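Local coordinates for possible metal-dependent hydrolase (Veillonella parvula, PDB 3RPC), which is probably a zinc-dependent hydrolase of the metallo-beta-lactamase superfamily, whose substrate is not known, with two zinc ions bound in its putative active site, at residues T14-I19 against L61-T66; A194-L197 against S202-M205. All coordinates share one frame; numbering follows the deposited sequence.

Contact 1 (T14-I19 against L61-T66); sequences TGKLTI and LLSNVT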
loop_
_atom_site.group_PDB
_atom_site.type_symbol
_atom_site.label_atom_id
_atom_site.label_comp_id
_atom_site.label_asym_id
_atom_site.label_seq_id
_atom_site.Cartn_x
_atom_site.Cartn_y
_atom_site.Cartn_z
ATOM N N THR A 14 0.511 -3.423 22.420
ATOM C CA THR A 14 1.479 -2.568 23.095
ATOM C C THR A 14 2.652 -3.413 23.562
ATOM O O THR A 14 2.465 -4.436 24.209
ATOM C CB THR A 14 0.852 -1.864 24.315
ATOM O OG1 THR A 14 -0.310 -1.136 23.908
ATOM C CG2 THR A 14 1.850 -0.902 24.982
ATOM N N GLY A 15 3.861 -2.975 23.230
ATOM C CA GLY A 15 5.066 -3.683 23.623
ATOM C C GLY A 15 6.237 -2.731 23.686
ATOM O O GLY A 15 6.125 -1.583 23.263
ATOM N N LYS A 16 7.354 -3.200 24.232
ATOM C CA LYS A 16 8.587 -2.424 24.245
ATOM C C LYS A 16 9.665 -3.225 23.526
ATOM O O LYS A 16 10.016 -4.334 23.949
ATOM C CB LYS A 16 9.015 -2.093 25.683
ATOM C CG LYS A 16 8.035 -1.172 26.416
ATOM C CD LYS A 16 8.291 -1.132 27.936
ATOM C CE LYS A 16 9.600 -0.459 28.277
ATOM N NZ LYS A 16 9.733 -0.367 29.766
ATOM N N LEU A 17 10.156 -2.670 22.420
ATOM C CA LEU A 17 11.171 -3.315 21.607
ATOM C C LEU A 17 12.497 -2.635 21.865
ATOM O O LEU A 17 12.659 -1.447 21.587
ATOM C CB LEU A 17 10.813 -3.205 20.122
ATOM C CG LEU A 17 11.837 -3.757 19.127
ATOM C CD1 LEU A 17 11.990 -5.266 19.313
ATOM C CD2 LEU A 17 11.432 -3.440 17.685
ATOM N N THR A 18 13.448 -3.384 22.406
ATOM C CA THR A 18 14.763 -2.812 22.682
ATOM C C THR A 18 15.739 -3.351 21.668
ATOM O O THR A 18 15.854 -4.561 21.489
ATOM C CB THR A 18 15.278 -3.166 24.086
ATOM O OG1 THR A 18 14.373 -2.667 25.080
ATOM C CG2 THR A 18 16.661 -2.551 24.307
ATOM N N ILE A 19 16.432 -2.445 20.993
ATOM C CA ILE A 19 17.448 -2.819 20.026
ATOM C C ILE A 19 18.629 -1.942 20.372
ATOM O O ILE A 19 18.519 -0.717 20.356
ATOM C CB ILE A 19 17.007 -2.534 18.587
ATOM C CG1 ILE A 19 15.752 -3.328 18.238
ATOM C CG2 ILE A 19 18.122 -2.875 17.605
ATOM C CD1 ILE A 19 15.192 -2.977 16.858
ATOM N N LEU A 61 6.622 0.752 33.111
ATOM C CA LEU A 61 6.314 0.769 31.685
ATOM C C LEU A 61 7.108 1.866 30.989
ATOM O O LEU A 61 7.707 1.642 29.936
ATOM C CB LEU A 61 4.811 0.965 31.472
ATOM C CG LEU A 61 4.267 0.857 30.041
ATOM C CD1 LEU A 61 2.794 0.473 30.070
ATOM C CD2 LEU A 61 4.470 2.147 29.277
ATOM N N LEU A 62 7.137 3.056 31.580
ATOM C CA LEU A 62 7.723 4.199 30.891
ATOM C C LEU A 62 9.231 4.334 31.080
ATOM O O LEU A 62 9.880 5.059 30.332
ATOM C CB LEU A 62 7.047 5.495 31.348
ATOM C CG LEU A 62 5.562 5.639 31.018
ATOM C CD1 LEU A 62 5.000 6.891 31.674
ATOM C CD2 LEU A 62 5.350 5.663 29.514
ATOM N N SER A 63 9.780 3.627 32.066
ATOM C CA SER A 63 11.140 3.887 32.558
ATOM C C SER A 63 12.211 4.201 31.503
ATOM O O SER A 63 12.737 5.320 31.460
ATOM C CB SER A 63 11.614 2.763 33.497
ATOM O OG SER A 63 11.346 1.477 32.962
ATOM N N ASN A 64 12.544 3.220 30.671
ATOM C CA ASN A 64 13.654 3.362 29.724
ATOM C C ASN A 64 13.225 3.593 28.280
ATOM O O ASN A 64 13.969 3.286 27.344
ATOM C CB ASN A 64 14.568 2.133 29.784
ATOM C CG ASN A 64 15.553 2.191 30.935
ATOM O OD1 ASN A 64 16.249 3.192 31.124
ATOM N ND2 ASN A 64 15.615 1.115 31.716
ATOM N N VAL A 65 12.030 4.140 28.095
ATOM C CA VAL A 65 11.538 4.408 26.742
ATOM C C VAL A 65 12.318 5.556 26.091
ATOM O O VAL A 65 12.463 6.632 26.683
ATOM C CB VAL A 65 10.019 4.694 26.747
ATOM C CG1 VAL A 65 9.538 5.121 25.368
ATOM C CG2 VAL A 65 9.251 3.463 27.218
ATOM N N THR A 66 12.823 5.304 24.880
ATOM C CA THR A 66 13.617 6.248 24.093
ATOM C C THR A 66 12.770 6.935 23.030
ATOM O O THR A 66 13.040 8.072 22.634
ATOM C CB THR A 66 14.731 5.516 23.303
ATOM O OG1 THR A 66 15.325 4.496 24.112
ATOM C CG2 THR A 66 15.800 6.504 22.847
#
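Lys16 reaches from strand 14-19 to the end of helix 58-62 and gives its ammonium to the backbone oxygen of Leu61, a tie between sheet and helix layer on the outer face of the alpha-beta/beta-alpha sandwich of the metallo-beta-lactamase fold. The strand lies between strands 6-11 and 22-26. Its Lys16 side faces the helix, whereas Leu17 and Ile19 turn to Phe155 of the second sheet. The lysine's CB already heads for 61-66, but neither CB nor CG comes within 4.2 Å of that segment. At CD the contact begins, with Leu61 O 3.5 Å from Lys16 CD. CE has Leu61 O at 3.3 Å and the Val65 CG2 methyl at 4.1 Å, both on the side facing 61-66. The Val65 side chain crosses the lysine chain at about a right angle and touches it through CG2. A bend at chi3 (68°) in an otherwise extended chain leaves CD-CE running across the carbonyl, and the last bond carries NZ back alongside it, 2.9 Å from Leu61 O. NZ sits over the face of the Leu61 carbonyl, 47° out of its plane, and so misses the lone-pair directions. The charged tip would be expected to favour this carbonyl near the C-terminal end of the helix, where the backbone oxygens point out of the helix. Beyond the helix the chain makes a type I turn from Leu62 to Val65, closed by the bond from Val65 N to Leu62 O (3.2 Å); the turn brings Val65 back beside the lysine and against Leu25 of strand 22-26. Ser63 OG is bonded to Asp60 O, and it stays 4.0 Å from Lys16 NZ, too far for a hydrogen bond between them.

Contact 2 (A194-L197 against S202-M205); sequences AQIL and SIIM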
loop_
_atom_site.group_PDB
_atom_site.type_symbol
_atom_site.label_atom_id
_atom_site.label_comp_id
_atom_site.label_asym_id
_atom_site.label_seq_id
_atom_site.Cartn_x
_atom_site.Cartn_y
_atom_site.Cartn_z
ATOM N N ALA A 194 -9.762 -9.866 14.925
ATOM C CA ALA A 194 -10.836 -8.943 15.252
ATOM C C ALA A 194 -11.924 -9.009 14.181
ATOM O O ALA A 194 -11.622 -8.962 12.982
ATOM C CB ALA A 194 -10.283 -7.531 15.369
ATOM N N GLN A 195 -13.176 -9.095 14.608
ATOM C CA GLN A 195 -14.284 -9.258 13.667
ATOM C C GLN A 195 -15.395 -8.246 13.874
ATOM O O GLN A 195 -15.611 -7.741 14.982
ATOM C CB GLN A 195 -14.843 -10.675 13.739
ATOM C CG GLN A 195 -13.874 -11.703 13.244
ATOM C CD GLN A 195 -14.522 -13.056 13.037
ATOM O OE1 GLN A 195 -14.781 -13.772 13.986
ATOM N NE2 GLN A 195 -14.788 -13.405 11.781
ATOM N N ILE A 196 -16.115 -7.995 12.785
ATOM C CA ILE A 196 -17.201 -7.033 12.742
ATOM C C ILE A 196 -18.495 -7.797 12.542
ATOM O O ILE A 196 -18.511 -8.781 11.806
ATOM C CB ILE A 196 -17.035 -6.086 11.536
ATOM C CG1 ILE A 196 -15.613 -5.499 11.480
ATOM C CG2 ILE A 196 -18.095 -4.983 11.575
ATOM C CD1 ILE A 196 -15.217 -4.691 12.698
ATOM N N LEU A 197 -19.573 -7.364 13.191
ATOM C CA LEU A 197 -20.857 -8.030 13.014
ATOM C C LEU A 197 -21.279 -7.960 11.551
ATOM O O LEU A 197 -21.158 -6.919 10.898
ATOM C CB LEU A 197 -21.922 -7.416 13.930
ATOM C CG LEU A 197 -21.673 -7.480 15.442
ATOM C CD1 LEU A 197 -22.763 -6.721 16.190
ATOM C CD2 LEU A 197 -21.585 -8.917 15.927
ATOM N N SER A 202 -11.764 -11.031 8.805
ATOM C CA SER A 202 -11.237 -10.198 9.889
ATOM C C SER A 202 -10.591 -8.925 9.357
ATOM O O SER A 202 -10.188 -8.850 8.199
ATOM C CB SER A 202 -10.231 -11.001 10.718
ATOM O OG SER A 202 -9.610 -10.218 11.732
ATOM N N ILE A 203 -10.499 -7.919 10.214
ATOM C CA ILE A 203 -9.722 -6.725 9.897
ATOM C C ILE A 203 -8.235 -6.868 10.209
ATOM O O ILE A 203 -7.452 -5.981 9.874
ATOM C CB ILE A 203 -10.266 -5.489 10.627
ATOM C CG1 ILE A 203 -10.245 -5.718 12.145
ATOM C CG2 ILE A 203 -11.674 -5.163 10.122
ATOM C CD1 ILE A 203 -10.626 -4.482 12.972
ATOM N N ILE A 204 -7.846 -7.946 10.887
ATOM C CA ILE A 204 -6.432 -8.222 11.121
ATOM C C ILE A 204 -6.173 -9.694 10.825
ATOM O O ILE A 204 -6.951 -10.328 10.113
ATOM C CB ILE A 204 -5.951 -7.832 12.551
ATOM C CG1 ILE A 204 -6.762 -8.540 13.641
ATOM C CG2 ILE A 204 -6.055 -6.313 12.750
ATOM C CD1 ILE A 204 -6.227 -8.307 15.079
HETATM N N MSE A 205 -5.076 -10.225 11.338
HETATM C CA MSE A 205 -4.715 -11.622 11.092
HETATM C C MSE A 205 -5.225 -12.589 12.168
HETATM O O MSE A 205 -5.742 -12.171 13.208
HETATM C CB MSE A 205 -3.197 -11.741 10.949
HETATM C CG MSE A 205 -2.691 -11.182 9.629
HETATM SE SE MSE A 205 -0.766 -10.999 9.614
HETATM C CE MSE A 205 -0.574 -10.397 7.781
#
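Ala194-Leu197 and Ser202-Met205 are irregular strips of one loop that run in opposite directions, closest at Gln195 and Ser202, whose CA atoms are 4.9 Å apart. Towards Leu197 and Met205 the two backbones part. The junction centres on Ala194 O, which accepts two hydrogen bonds. One is from the amide Ile203 N, 3.2 Å from Ala194 O. The other is from the hydroxyl of Ser202, which enters at a C=O...donor angle of 128°, with OG 2.7 Å from Ala194 O and tilted out of the carbonyl plane. Ser202 holds its OG anti to the backbone N (chi1 176°), beside the carbonyl carbon, and in that place Ser202 OG also accepts from Ile204 N at 3.0 Å, forming an ST turn. This loop joins strand 186-190 to helix 207-216 and borders the dinuclear zinc site of the metallo-beta-lactamase fold. Ile203 O receives a bond from ND1 of the zinc ligand His132, so the backbone here acts as second shell to the metal. The side chain of Ile204 lies about 5 Å from a zinc ion, against His132 and Asp168, the aspartate that ligates both metals. Ala194 CB is packed from two directions. Ile203 CG1 meets it at 3.7 Å; Ile204, with CG1 lodged between its backbone N and carbonyl carbon (chi1 57°), swings that branch back to place CG1 4.0 Å from Ala194 CB. Farther from the zinc, the branches of Ile196 and Ile203 cross at about a right angle, with Ile196 CG1 4.2 Å from Ile203 CG2.

How the contacts relate
The contacts follow each other along the chain: contact 1 closes before contact 2 opens. Their centres are 28 Å apart on opposite sides of the chain's centre, and with nearest atoms about 11 Å apart they do not touch. Contact 1 belongs to the first sheet, where strand 14-19 receives the end of helix 58-62 on its outer face, just before strand 67-69 of the same sheet. Contact 2 belongs to the second sheet's half, in the loop between strand 186-190 and helix 207-216. Of the two, contact 2 lies beside the zinc ions, while contact 1 joins helix 58-62 to the first sheet of the same domain.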